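Local coordinates for dual specificity protein phosphatase 8 (Homo sapiens, PDB 4JMK) that probably removes phosphate from tyrosine, serine and threonine residues of proteins, with mitogen-activated protein kinases as its likely targets, at residues H9-Q15 against Q83-L89; G2-L7 against F117-R122; S30-N34 against F73-A77. The protein carries 1 engineered substitution. All coordinates share one frame; numbering follows the deposited sequence.

Contact 1 (H9-Q15 against Q83-L89). Engineered in segment 83-89: Ser88 (natural residue Cys). With SO4 (sulfate ion), chain C.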
ATOM      1  N   HIS A   9      11.764  -3.294  -0.163  1.00 12.17           N
ATOM      2  CA  HIS A   9      11.523  -1.922  -0.602  1.00 14.06           C
ATOM      3  C   HIS A   9      10.185  -1.388  -0.099  1.00 14.42           C
ATOM      4  O   HIS A   9       9.824  -0.259  -0.388  1.00 16.24           O
ATOM      5  CB  HIS A   9      11.581  -1.816  -2.128  1.00 18.92           C
ATOM      6  CG  HIS A   9      10.585  -2.686  -2.839  1.00 17.34           C
ATOM      7  ND1 HIS A   9      10.630  -4.067  -2.786  1.00 17.69           N
ATOM      8  CD2 HIS A   9       9.532  -2.374  -3.633  1.00 15.92           C
ATOM      9  CE1 HIS A   9       9.642  -4.561  -3.512  1.00 17.66           C
ATOM     10  NE2 HIS A   9       8.964  -3.558  -4.041  1.00 20.37           N
ATOM     11  N   LEU A  10       9.438  -2.192   0.650  1.00 11.83           N
ATOM     12  CA  LEU A  10       8.065  -1.783   0.997  1.00 10.19           C
ATOM     13  C   LEU A  10       7.751  -1.907   2.489  1.00 14.78           C
ATOM     14  O   LEU A  10       7.762  -3.022   3.058  1.00 17.27           O
ATOM     15  CB  LEU A  10       7.057  -2.609   0.169  1.00 11.81           C
ATOM     16  CG  LEU A  10       5.573  -2.372   0.472  1.00 18.03           C
ATOM     17  CD1 LEU A  10       5.179  -0.961   0.068  1.00 21.89           C
ATOM     18  CD2 LEU A  10       4.732  -3.396  -0.274  1.00 20.44           C
ATOM     19  N   TYR A  11       7.466  -0.757   3.104  1.00 13.47           N
ATOM     20  CA  TYR A  11       7.063  -0.661   4.506  1.00 13.78           C
ATOM     21  C   TYR A  11       5.600  -0.279   4.632  1.00 11.44           C
ATOM     22  O   TYR A  11       5.049   0.401   3.756  1.00 13.76           O
ATOM     23  CB  TYR A  11       7.883   0.418   5.221  1.00 18.17           C
ATOM     24  CG  TYR A  11       9.331   0.053   5.402  1.00 20.50           C
ATOM     25  CD1 TYR A  11      10.228   0.177   4.354  1.00 19.97           C
ATOM     26  CD2 TYR A  11       9.807  -0.392   6.635  1.00 23.38           C
ATOM     27  CE1 TYR A  11      11.561  -0.154   4.512  1.00 34.58           C
ATOM     28  CE2 TYR A  11      11.141  -0.718   6.804  1.00 28.34           C
ATOM     29  CZ  TYR A  11      12.013  -0.595   5.735  1.00 36.32           C
ATOM     30  OH  TYR A  11      13.345  -0.921   5.882  1.00 40.33           O
ATOM     31  N   LEU A  12       4.986  -0.692   5.745  1.00 15.62           N
ATOM     32  CA  LEU A  12       3.593  -0.369   6.043  1.00 15.45           C
ATOM     33  C   LEU A  12       3.537   0.232   7.456  1.00 15.11           C
ATOM     34  O   LEU A  12       4.082  -0.344   8.396  1.00 22.28           O
ATOM     35  CB  LEU A  12       2.749  -1.655   5.954  1.00 15.89           C
ATOM     36  CG  LEU A  12       1.239  -1.605   6.152  1.00 24.15           C
ATOM     37  CD1 LEU A  12       0.637  -0.586   5.202  1.00 19.99           C
ATOM     38  CD2 LEU A  12       0.636  -2.998   5.920  1.00 22.08           C
ATOM     39  N   GLY A  13       2.917   1.395   7.611  1.00 15.85           N
ATOM     40  CA  GLY A  13       2.941   2.046   8.912  1.00 16.07           C
ATOM     41  C   GLY A  13       1.825   3.039   9.142  1.00 15.88           C
ATOM     42  O   GLY A  13       0.866   3.098   8.364  1.00 16.60           O
ATOM     43  N   SER A  14       1.959   3.814  10.224  1.00 15.95           N
ATOM     44  CA  SER A  14       0.925   4.746  10.679  1.00 17.23           C
ATOM     45  C   SER A  14       1.341   6.188  10.442  1.00 20.92           C
ATOM     46  O   SER A  14       2.493   6.462  10.080  1.00 21.30           O
ATOM     47  CB  SER A  14       0.696   4.572  12.178  1.00 17.90           C
ATOM     48  OG  SER A  14       1.855   4.958  12.905  1.00 18.32           O
ATOM     49  N   GLN A  15       0.411   7.113  10.672  1.00 18.05           N
ATOM     50  CA  GLN A  15       0.751   8.533  10.637  1.00 17.44           C
ATOM     51  C   GLN A  15       1.879   8.848  11.622  1.00 21.45           C
ATOM     52  O   GLN A  15       2.818   9.576  11.289  1.00 20.64           O
ATOM     53  CB  GLN A  15      -0.481   9.403  10.949  1.00 18.64           C
ATOM     54  CG  GLN A  15      -0.123  10.883  11.133  1.00 21.84           C
ATOM     55  CD  GLN A  15      -1.343  11.761  11.299  1.00 27.21           C
ATOM     56  OE1 GLN A  15      -2.229  11.778  10.445  1.00 33.09           O
ATOM     57  NE2 GLN A  15      -1.400  12.490  12.406  1.00 40.28           N
ATOM     58  N   GLN A  83      13.350   2.737  -0.679  1.00 16.59           N
ATOM     59  CA  GLN A  83      12.263   2.166   0.109  1.00 16.26           C
ATOM     60  C   GLN A  83      11.108   3.153   0.150  1.00 18.82           C
ATOM     61  O   GLN A  83      11.330   4.367   0.196  1.00 16.25           O
ATOM     62  CB  GLN A  83      12.728   1.861   1.540  1.00 19.27           C
ATOM     63  CG  GLN A  83      13.838   0.822   1.630  1.00 27.94           C
ATOM     64  CD  GLN A  83      15.202   1.463   1.537  1.00 40.47           C
ATOM     65  OE1 GLN A  83      15.666   2.094   2.490  1.00 38.33           O
ATOM     66  NE2 GLN A  83      15.845   1.328   0.381  1.00 48.93           N
ATOM     67  N   VAL A  84       9.881   2.630   0.129  1.00 17.50           N
ATOM     68  CA  VAL A  84       8.680   3.457   0.209  1.00  9.70           C
ATOM     69  C   VAL A  84       7.876   2.990   1.409  1.00 13.03           C
ATOM     70  O   VAL A  84       7.817   1.785   1.687  1.00 15.37           O
ATOM     71  CB  VAL A  84       7.836   3.368  -1.099  1.00 16.29           C
ATOM     72  CG1 VAL A  84       7.568   1.919  -1.474  1.00 17.01           C
ATOM     73  CG2 VAL A  84       6.520   4.128  -0.967  1.00 15.85           C
ATOM     74  N   ILE A  85       7.295   3.929   2.150  1.00 12.60           N
ATOM     75  CA  ILE A  85       6.348   3.548   3.178  1.00 11.53           C
ATOM     76  C   ILE A  85       4.945   3.903   2.713  1.00 15.19           C
ATOM     77  O   ILE A  85       4.690   5.007   2.197  1.00 15.54           O
ATOM     78  CB  ILE A  85       6.652   4.206   4.545  1.00 11.16           C
ATOM     79  CG1 ILE A  85       5.644   3.740   5.598  1.00 15.79           C
ATOM     80  CG2 ILE A  85       6.634   5.703   4.437  1.00 12.04           C
ATOM     81  CD1 ILE A  85       5.813   4.429   6.935  1.00 22.84           C
ATOM     82  N   VAL A  86       4.050   2.937   2.869  1.00 11.30           N
ATOM     83  CA  VAL A  86       2.642   3.165   2.616  1.00 10.81           C
ATOM     84  C   VAL A  86       1.992   3.307   3.984  1.00 12.17           C
ATOM     85  O   VAL A  86       2.163   2.446   4.854  1.00 17.28           O
ATOM     86  CB  VAL A  86       2.012   1.983   1.896  1.00 16.03           C
ATOM     87  CG1 VAL A  86       0.571   2.309   1.551  1.00 16.29           C
ATOM     88  CG2 VAL A  86       2.787   1.693   0.644  1.00 21.74           C
ATOM     89  N   HIS A  87       1.256   4.394   4.189  1.00 15.98           N
ATOM     90  CA  HIS A  87       0.668   4.642   5.499  1.00 18.54           C
ATOM     91  C   HIS A  87      -0.711   5.248   5.380  1.00 16.08           C
ATOM     92  O   HIS A  87      -1.101   5.760   4.325  1.00 15.28           O
ATOM     93  CB  HIS A  87       1.554   5.588   6.333  1.00 17.00           C
ATOM     94  CG  HIS A  87       1.417   7.028   5.953  1.00 16.44           C
ATOM     95  ND1 HIS A  87       0.500   7.878   6.549  1.00 20.53           N
ATOM     96  CD2 HIS A  87       2.060   7.773   5.021  1.00 13.88           C
ATOM     97  CE1 HIS A  87       0.592   9.074   6.003  1.00 19.84           C
ATOM     98  NE2 HIS A  87       1.529   9.041   5.073  1.00 15.80           N
ATOM     99  N   SER A  88      -1.460   5.164   6.474  1.00 14.81           N
ATOM    100  CA  SER A  88      -2.680   5.935   6.613  1.00 13.97           C
ATOM    101  C   SER A  88      -2.663   6.482   8.033  1.00 18.85           C
ATOM    102  O   SER A  88      -1.590   6.760   8.565  1.00 25.36           O
ATOM    103  CB  SER A  88      -3.899   5.055   6.328  1.00 19.81           C
ATOM    104  OG  SER A  88      -3.695   3.736   6.807  1.00 30.96           O
ATOM    105  N   LEU A  89      -3.820   6.636   8.666  1.00 22.04           N
ATOM    106  CA  LEU A  89      -3.817   7.141  10.034  1.00 19.64           C
ATOM    107  C   LEU A  89      -3.232   6.102  10.987  1.00 27.10           C
ATOM    108  O   LEU A  89      -2.260   6.369  11.705  1.00 23.43           O
ATOM    109  CB  LEU A  89      -5.232   7.537  10.470  1.00 20.93           C
ATOM    110  CG  LEU A  89      -5.353   8.173  11.864  1.00 27.90           C
ATOM    111  CD1 LEU A  89      -4.417   9.353  11.985  1.00 30.37           C
ATOM    112  CD2 LEU A  89      -6.769   8.615  12.106  1.00 30.03           C
TER
HETATM  113  S   SO4 C 501      -6.411   3.198   8.508  1.00 28.50           S
HETATM  114  O1  SO4 C 501      -5.967   4.504   8.997  1.00 34.77           O
HETATM  115  O2  SO4 C 501      -7.294   3.426   7.370  1.00 24.70           O
HETATM  116  O3  SO4 C 501      -7.137   2.527   9.573  1.00 38.31           O
HETATM  117  O4  SO4 C 501      -5.295   2.374   8.116  1.00 29.21           O
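His9 O accepts a hydrogen bond from Val84 N, and Val84 O takes one from Tyr11 N at 2.9 Å. Tyr11 O is bonded by Val86 N, and Val86 O by Gly13 N at 3.0 Å. This is the ladder of two neighbouring parallel strands, 10-13 and 83-87, inclined at 27°. Gly13 O is buried with no hydrogen-bond partner in the model. On one face of the sheet Leu10 CD1 reaches Val86 CG2 at 3.6 Å and lies beside Val84. Leu10 CG is anti to the backbone N (chi1 176°), and the side-chain end turns back to the neighbouring strand. On the other face the ring of Tyr11 runs alongside Gln83, with CE1 3.8 Å from Gln83 CB.

Beyond the strands one more backbone bond joins the segments, from Gln15 N at the start of helix 15-18 to Leu89 O (3.0 Å). Within 83-89, His87 ND1 donates to Ser88 O at 3.1 Å, with the oxygen in the ring plane, which fixes the ring rotation. Ser88 is an engineered replacement for the cysteine predicted to form the phosphocysteine intermediate. A sulfate at Ser88 is also bound by Arg94 and by backbone N atoms of Ala90, Ile92 and Ser93. This is the phosphatase P-loop, which follows strand 83-87. The sulfate probably marks the substrate phosphate site, where backbone and arginine donors would suit a doubly charged anion.

Contact 2 (G2-L7 against F117-R122)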
ATOM      1  N   GLY A   2       5.762   0.863  15.622  1.00 44.93           N
ATOM      2  CA  GLY A   2       5.255  -0.404  15.117  1.00 37.57           C
ATOM      3  C   GLY A   2       5.479  -0.579  13.621  1.00 34.92           C
ATOM      4  O   GLY A   2       4.856  -1.433  12.988  1.00 30.68           O
ATOM      5  N   LEU A   3       6.369   0.236  13.063  1.00 32.97           N
ATOM      6  CA  LEU A   3       6.699   0.192  11.636  1.00 36.21           C
ATOM      7  C   LEU A   3       7.002  -1.221  11.137  1.00 32.90           C
ATOM      8  O   LEU A   3       7.849  -1.907  11.705  1.00 30.96           O
ATOM      9  CB  LEU A   3       7.907   1.086  11.362  1.00 38.13           C
ATOM     10  CG  LEU A   3       8.315   1.197   9.895  1.00 37.66           C
ATOM     11  CD1 LEU A   3       7.137   1.728   9.098  1.00 37.87           C
ATOM     12  CD2 LEU A   3       9.521   2.103   9.720  1.00 41.37           C
ATOM     13  N   THR A   4       6.316  -1.649  10.077  1.00 25.90           N
ATOM     14  CA  THR A   4       6.497  -2.999   9.538  1.00 24.37           C
ATOM     15  C   THR A   4       7.185  -3.002   8.178  1.00 18.65           C
ATOM     16  O   THR A   4       6.750  -2.317   7.255  1.00 16.25           O
ATOM     17  CB  THR A   4       5.148  -3.710   9.350  1.00 20.68           C
ATOM     18  OG1 THR A   4       4.362  -3.551  10.532  1.00 26.88           O
ATOM     19  CG2 THR A   4       5.369  -5.197   9.073  1.00 23.74           C
ATOM     20  N   ARG A   5       8.258  -3.772   8.055  1.00 17.39           N
ATOM     21  CA  ARG A   5       8.855  -4.029   6.751  1.00 21.12           C
ATOM     22  C   ARG A   5       8.096  -5.180   6.076  1.00 22.52           C
ATOM     23  O   ARG A   5       8.066  -6.299   6.594  1.00 29.55           O
ATOM     24  CB  ARG A   5      10.328  -4.389   6.920  1.00 24.79           C
ATOM     25  CG  ARG A   5      11.123  -4.437   5.618  1.00 28.63           C
ATOM     26  CD  ARG A   5      12.521  -5.012   5.850  1.00 44.88           C
ATOM     27  NE  ARG A   5      12.532  -6.476   5.815  1.00 60.21           N
ATOM     28  CZ  ARG A   5      12.593  -7.267   6.888  1.00 66.43           C
ATOM     29  NH1 ARG A   5      12.654  -6.744   8.107  1.00 66.22           N
ATOM     30  NH2 ARG A   5      12.598  -8.587   6.740  1.00 67.12           N
ATOM     31  N   ILE A   6       7.474  -4.915   4.929  1.00 12.97           N
ATOM     32  CA  ILE A   6       6.720  -5.967   4.229  1.00 13.04           C
ATOM     33  C   ILE A   6       7.605  -6.689   3.195  1.00 20.36           C
ATOM     34  O   ILE A   6       7.662  -7.926   3.160  1.00 19.52           O
ATOM     35  CB  ILE A   6       5.450  -5.401   3.543  1.00 14.11           C
ATOM     36  CG1 ILE A   6       4.548  -4.715   4.576  1.00 13.32           C
ATOM     37  CG2 ILE A   6       4.682  -6.507   2.822  1.00 18.16           C
ATOM     38  CD1 ILE A   6       4.039  -5.659   5.682  1.00 16.86           C
ATOM     39  N   LEU A   7       8.275  -5.899   2.353  1.00 15.81           N
ATOM     40  CA  LEU A   7       9.280  -6.387   1.401  1.00 16.12           C
ATOM     41  C   LEU A   7      10.494  -5.484   1.584  1.00 15.69           C
ATOM     42  O   LEU A   7      10.374  -4.452   2.238  1.00 17.46           O
ATOM     43  CB  LEU A   7       8.746  -6.275  -0.029  1.00 15.59           C
ATOM     44  CG  LEU A   7       7.418  -6.984  -0.327  1.00 13.24           C
ATOM     45  CD1 LEU A   7       7.012  -6.715  -1.775  1.00 17.10           C
ATOM     46  CD2 LEU A   7       7.539  -8.486  -0.096  1.00 17.28           C
ATOM     47  N   PHE A 117      -0.184 -12.935   3.842  1.00 18.48           N
ATOM     48  CA  PHE A 117       1.224 -12.512   3.802  1.00 17.22           C
ATOM     49  C   PHE A 117       1.428 -11.214   4.594  1.00 22.67           C
ATOM     50  O   PHE A 117       2.366 -11.091   5.400  1.00 17.75           O
ATOM     51  CB  PHE A 117       1.691 -12.334   2.350  1.00 16.12           C
ATOM     52  CG  PHE A 117       3.165 -12.015   2.203  1.00 19.03           C
ATOM     53  CD1 PHE A 117       4.071 -13.005   1.825  1.00 23.04           C
ATOM     54  CD2 PHE A 117       3.638 -10.732   2.409  1.00 19.61           C
ATOM     55  CE1 PHE A 117       5.421 -12.710   1.668  1.00 23.46           C
ATOM     56  CE2 PHE A 117       4.989 -10.421   2.256  1.00 18.69           C
ATOM     57  CZ  PHE A 117       5.884 -11.406   1.895  1.00 18.02           C
ATOM     58  N   VAL A 118       0.553 -10.240   4.369  1.00 16.20           N
ATOM     59  CA  VAL A 118       0.693  -8.965   5.056  1.00 16.19           C
ATOM     60  C   VAL A 118       0.285  -9.105   6.511  1.00 19.17           C
ATOM     61  O   VAL A 118       0.937  -8.560   7.412  1.00 16.98           O
ATOM     62  CB  VAL A 118      -0.126  -7.878   4.371  1.00 18.61           C
ATOM     63  CG1 VAL A 118       0.004  -6.542   5.137  1.00 14.48           C
ATOM     64  CG2 VAL A 118       0.360  -7.727   2.929  1.00 15.21           C
ATOM     65  N   LYS A 119      -0.787  -9.857   6.734  1.00 17.80           N
ATOM     66  CA  LYS A 119      -1.315 -10.073   8.085  1.00 24.72           C
ATOM     67  C   LYS A 119      -0.294 -10.767   8.995  1.00 25.29           C
ATOM     68  O   LYS A 119      -0.168 -10.429  10.176  1.00 21.88           O
ATOM     69  CB  LYS A 119      -2.606 -10.893   7.994  1.00 20.64           C
ATOM     70  CG  LYS A 119      -3.218 -11.289   9.323  1.00 36.61           C
ATOM     71  CD  LYS A 119      -4.009 -10.153   9.926  1.00 31.13           C
ATOM     72  CE  LYS A 119      -4.840 -10.628  11.123  1.00 33.71           C
ATOM     73  NZ  LYS A 119      -5.387  -9.454  11.836  1.00 27.72           N
ATOM     74  N   ASP A 120       0.436 -11.740   8.449  1.00 20.90           N
ATOM     75  CA  ASP A 120       1.493 -12.413   9.207  1.00 24.18           C
ATOM     76  C   ASP A 120       2.579 -11.456   9.698  1.00 23.74           C
ATOM     77  O   ASP A 120       3.140 -11.654  10.768  1.00 25.13           O
ATOM     78  CB  ASP A 120       2.158 -13.510   8.367  1.00 25.78           C
ATOM     79  CG  ASP A 120       1.290 -14.730   8.203  1.00 27.28           C
ATOM     80  OD1 ASP A 120       1.568 -15.521   7.276  1.00 25.70           O
ATOM     81  OD2 ASP A 120       0.322 -14.902   8.980  1.00 27.92           O
ATOM     82  N   ARG A 121       2.881 -10.430   8.907  1.00 18.96           N
ATOM     83  CA  ARG A 121       3.985  -9.525   9.220  1.00 21.11           C
ATOM     84  C   ARG A 121       3.521  -8.320  10.040  1.00 22.73           C
ATOM     85  O   ARG A 121       4.281  -7.762  10.830  1.00 20.36           O
ATOM     86  CB  ARG A 121       4.705  -9.101   7.928  1.00 21.15           C
ATOM     87  CG  ARG A 121       5.526 -10.249   7.304  1.00 19.19           C
ATOM     88  CD  ARG A 121       5.690 -10.138   5.793  1.00 19.71           C
ATOM     89  NE  ARG A 121       6.493 -11.255   5.283  1.00 23.41           N
ATOM     90  CZ  ARG A 121       6.010 -12.454   4.965  1.00 20.67           C
ATOM     91  NH1 ARG A 121       4.714 -12.721   5.090  1.00 20.69           N
ATOM     92  NH2 ARG A 121       6.827 -13.403   4.525  1.00 28.24           N
ATOM     93  N   ARG A 122       2.265  -7.933   9.861  1.00 12.29           N
ATOM     94  CA  ARG A 122       1.667  -6.852  10.643  1.00 16.09           C
ATOM     95  C   ARG A 122       0.308  -7.324  11.172  1.00 20.21           C
ATOM     96  O   ARG A 122      -0.735  -7.008  10.600  1.00 21.83           O
ATOM     97  CB  ARG A 122       1.527  -5.592   9.769  1.00 13.55           C
ATOM     98  CG  ARG A 122       1.088  -4.333  10.512  1.00 18.30           C
ATOM     99  CD  ARG A 122       1.186  -3.093   9.611  1.00 20.83           C
ATOM    100  NE  ARG A 122       0.639  -1.898  10.255  1.00 19.34           N
ATOM    101  CZ  ARG A 122       1.342  -1.079  11.034  1.00 21.26           C
ATOM    102  NH1 ARG A 122       2.621  -1.322  11.277  1.00 19.50           N
ATOM    103  NH2 ARG A 122       0.763  -0.016  11.575  1.00 21.19           N
TER
HETATM  104  O   HOH W   1       5.205  -5.225  12.608  1.00 42.27           O
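Ile6 packs against Phe117, Val118 and the CB of Arg121, and this is the close apolar part of the contact. Its CG2 lies at the edge of the Phe117 ring, 4.0 Å from CE2. Its side chain stands roughly perpendicular to that of Val118, Ile6 CD1 meeting Val118 CG1 at 4.2 Å. Leu7 adds CD2 at 3.9 Å from Phe117 CZ. Ile103 of helix 94-107 also touches Ile6 and Phe117.

The contact lays the edge strand 4-7 of the phosphatase sheet against the end of helix 111-121. Ile6 and Leu7 both face Leu10, a classic beta bulge that breaks the strand here.

Towards Gly2 the contact becomes polar. The fully extended Arg122 chain carries its guanidinium past Thr4 to Gly2. Its NH1 donates to Thr4 OG1 at 2.9 Å, nearly in the guanidinium plane, and makes a weak, bent bond of 120° to Gly2 O. NE and NH2 bind Gly91 O and, weakly, Ala90 O, so Arg122 ties the N-terminal strand to the phosphate-binding loop. A water joins Thr4 OG1 to Arg121 O. The Arg121 side chain is on the solvent-exposed side. Its NH1 sits over a face of the Phe117 ring and donates to Phe117 O at 2.9 Å.

Contact 3 (S30-N34 against F73-A77)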
ATOM      1  N   SER A  30      12.656   7.355   1.852  1.00 15.44           N
ATOM      2  CA  SER A  30      12.581   8.625   1.125  1.00 19.29           C
ATOM      3  C   SER A  30      11.305   8.780   0.293  1.00 15.53           C
ATOM      4  O   SER A  30      10.976   9.890  -0.124  1.00 18.03           O
ATOM      5  CB  SER A  30      13.823   8.821   0.236  1.00 20.76           C
ATOM      6  OG  SER A  30      13.843   7.916  -0.872  1.00 17.85           O
ATOM      7  N   TYR A  31      10.588   7.676   0.063  1.00 14.42           N
ATOM      8  CA  TYR A  31       9.309   7.707  -0.661  1.00 10.19           C
ATOM      9  C   TYR A  31       8.141   7.451   0.289  1.00 14.48           C
ATOM     10  O   TYR A  31       8.236   6.591   1.173  1.00 14.59           O
ATOM     11  CB  TYR A  31       9.268   6.599  -1.715  1.00 13.74           C
ATOM     12  CG  TYR A  31       9.994   6.900  -3.005  1.00 17.84           C
ATOM     13  CD1 TYR A  31      11.378   6.895  -3.065  1.00 20.68           C
ATOM     14  CD2 TYR A  31       9.286   7.149  -4.170  1.00 20.14           C
ATOM     15  CE1 TYR A  31      12.037   7.142  -4.252  1.00 28.46           C
ATOM     16  CE2 TYR A  31       9.933   7.398  -5.359  1.00 23.56           C
ATOM     17  CZ  TYR A  31      11.304   7.394  -5.393  1.00 29.28           C
ATOM     18  OH  TYR A  31      11.950   7.643  -6.579  1.00 32.83           O
ATOM     19  N   VAL A  32       7.040   8.160   0.067  1.00 14.65           N
ATOM     20  CA  VAL A  32       5.837   8.033   0.902  1.00 15.69           C
ATOM     21  C   VAL A  32       4.563   7.951   0.067  1.00 16.44           C
ATOM     22  O   VAL A  32       4.292   8.827  -0.776  1.00 17.72           O
ATOM     23  CB  VAL A  32       5.682   9.216   1.878  1.00 11.50           C
ATOM     24  CG1 VAL A  32       4.301   9.145   2.601  1.00 12.26           C
ATOM     25  CG2 VAL A  32       6.818   9.216   2.907  1.00 14.67           C
ATOM     26  N   LEU A  33       3.785   6.896   0.307  1.00 16.05           N
ATOM     27  CA  LEU A  33       2.449   6.758  -0.263  1.00 16.52           C
ATOM     28  C   LEU A  33       1.450   6.929   0.873  1.00 20.16           C
ATOM     29  O   LEU A  33       1.366   6.092   1.772  1.00 15.56           O
ATOM     30  CB  LEU A  33       2.284   5.382  -0.924  1.00 14.23           C
ATOM     31  CG  LEU A  33       1.002   5.111  -1.708  1.00 19.67           C
ATOM     32  CD1 LEU A  33       0.724   6.196  -2.675  1.00 23.80           C
ATOM     33  CD2 LEU A  33       1.115   3.768  -2.456  1.00 19.56           C
ATOM     34  N   ASN A  34       0.711   8.029   0.826  1.00 14.83           N
ATOM     35  CA  ASN A  34      -0.163   8.468   1.909  1.00 13.06           C
ATOM     36  C   ASN A  34      -1.599   8.195   1.499  1.00 17.09           C
ATOM     37  O   ASN A  34      -2.145   8.888   0.627  1.00 19.99           O
ATOM     38  CB  ASN A  34       0.068   9.970   2.094  1.00 16.82           C
ATOM     39  CG  ASN A  34      -0.790  10.587   3.180  1.00 23.97           C
ATOM     40  OD1 ASN A  34      -1.865  10.091   3.517  1.00 20.94           O
ATOM     41  ND2 ASN A  34      -0.332  11.719   3.701  1.00 22.84           N
ATOM     42  N   PHE A  73       3.667   3.596  -8.366  1.00 18.71           N
ATOM     43  CA  PHE A  73       4.475   4.423  -7.471  1.00 17.94           C
ATOM     44  C   PHE A  73       5.460   3.572  -6.671  1.00 16.92           C
ATOM     45  O   PHE A  73       6.648   3.918  -6.547  1.00 17.64           O
ATOM     46  CB  PHE A  73       3.558   5.209  -6.523  1.00 19.06           C
ATOM     47  CG  PHE A  73       4.294   6.150  -5.585  1.00 17.14           C
ATOM     48  CD1 PHE A  73       4.856   7.337  -6.058  1.00 20.66           C
ATOM     49  CD2 PHE A  73       4.404   5.852  -4.233  1.00 17.98           C
ATOM     50  CE1 PHE A  73       5.527   8.208  -5.191  1.00 19.50           C
ATOM     51  CE2 PHE A  73       5.075   6.707  -3.358  1.00 16.80           C
ATOM     52  CZ  PHE A  73       5.635   7.902  -3.840  1.00 17.38           C
ATOM     53  N   ILE A  74       4.968   2.473  -6.104  1.00 16.45           N
ATOM     54  CA  ILE A  74       5.827   1.582  -5.326  1.00 12.24           C
ATOM     55  C   ILE A  74       6.923   1.010  -6.216  1.00 18.81           C
ATOM     56  O   ILE A  74       8.084   0.920  -5.793  1.00 18.12           O
ATOM     57  CB  ILE A  74       5.015   0.446  -4.646  1.00 15.24           C
ATOM     58  CG1 ILE A  74       4.097   1.035  -3.560  1.00 16.04           C
ATOM     59  CG2 ILE A  74       5.951  -0.638  -4.057  1.00 14.07           C
ATOM     60  CD1 ILE A  74       3.007   0.080  -3.103  1.00 15.92           C
ATOM     61  N   ASP A  75       6.579   0.655  -7.453  1.00 14.71           N
ATOM     62  CA  ASP A  75       7.606   0.166  -8.383  1.00 11.14           C
ATOM     63  C   ASP A  75       8.599   1.250  -8.832  1.00 17.21           C
ATOM     64  O   ASP A  75       9.741   0.940  -9.192  1.00 16.79           O
ATOM     65  CB  ASP A  75       6.959  -0.534  -9.582  1.00 15.19           C
ATOM     66  CG  ASP A  75       6.415  -1.906  -9.216  1.00 19.79           C
ATOM     67  OD1 ASP A  75       7.031  -2.573  -8.350  1.00 20.88           O
ATOM     68  OD2 ASP A  75       5.383  -2.318  -9.791  1.00 22.55           O
ATOM     69  N   LYS A  76       8.186   2.516  -8.818  1.00 13.56           N
ATOM     70  CA  LYS A  76       9.148   3.580  -9.121  1.00 18.95           C
ATOM     71  C   LYS A  76      10.243   3.617  -8.058  1.00 19.35           C
ATOM     72  O   LYS A  76      11.422   3.794  -8.377  1.00 17.73           O
ATOM     73  CB  LYS A  76       8.477   4.946  -9.211  1.00 21.12           C
ATOM     74  CG  LYS A  76       7.616   5.142 -10.437  1.00 27.00           C
ATOM     75  CD  LYS A  76       7.125   6.596 -10.498  1.00 35.18           C
ATOM     76  CE  LYS A  76       6.116   6.828 -11.614  1.00 41.11           C
ATOM     77  NZ  LYS A  76       5.532   8.216 -11.552  1.00 34.43           N
ATOM     78  N   ALA A  77       9.853   3.448  -6.796  1.00 21.27           N
ATOM     79  CA  ALA A  77      10.822   3.351  -5.703  1.00 19.81           C
ATOM     80  C   ALA A  77      11.734   2.137  -5.890  1.00 19.99           C
ATOM     81  O   ALA A  77      12.962   2.245  -5.791  1.00 21.96           O
ATOM     82  CB  ALA A  77      10.107   3.293  -4.343  1.00 17.20           C
TER
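Tyr31 and Phe73 meet as an offset edge-to-face pair. The edge of the Tyr31 ring is directed at the face of Phe73, with centroids 5.7 Å apart and planes at 60°. The closest atoms are Tyr31 CD2 and Phe73 CZ, at 3.7 Å. One face of the same tyrosine ring takes the methyl of Ala77. Ala77 CB stands 3.9 Å from the ring centroid and 13° off its normal, a CH-pi contact. Phe73 and Ala77 are one helical turn apart, so Tyr31 is met at its edge by one and over its face by the other.

The first torsion of Phe73 (chi1 -177°) sets CG opposite the backbone N and carries its ring to the strand. There CE2 comes to 3.4 Å from Val32 O and 3.9 Å from Leu33 CB. Leu33 and Phe73 overlap side by side, pointing opposite ways. Leu33 CD1 lies near Phe73 CD2, while Leu33 CD2 meets Ile74 CG1 at 4.2 Å, the two side chains roughly perpendicular.

The segments of strand 30-34 and helix 73-77 run nearly antiparallel, with axes 9.4 Å apart. Helix 67-79 thus packs on one side of the central sheet of this alpha/beta phosphatase domain. Met51 touches both Leu33 and Phe73, and Val84 touches Tyr31. No hydrogen bond links the two segments, so the buried interface rests mainly on apolar and aromatic packing.

Strands 4-7, 10-13, 83-87 and 29-34 stand next to one another in that order, so all three contacts reach one sheet. Contact 1 is in the middle. It touches contact 2 through Leu12 N and Thr4 O, probably hydrogen-bonded at 2.8 Å. It touches contact 3 through Ile85 O and Leu33 N, also 2.8 Å and probably bonded. The centres of contacts 2 and 3 are about 17 Å apart, and these two do not touch. Contact 1 holds Ser88 and the sulfate. The side chain of Arg122 is about 8 Å from that of Ser88, and that of Leu33 about 9 Å, so both lie close to the predicted active site.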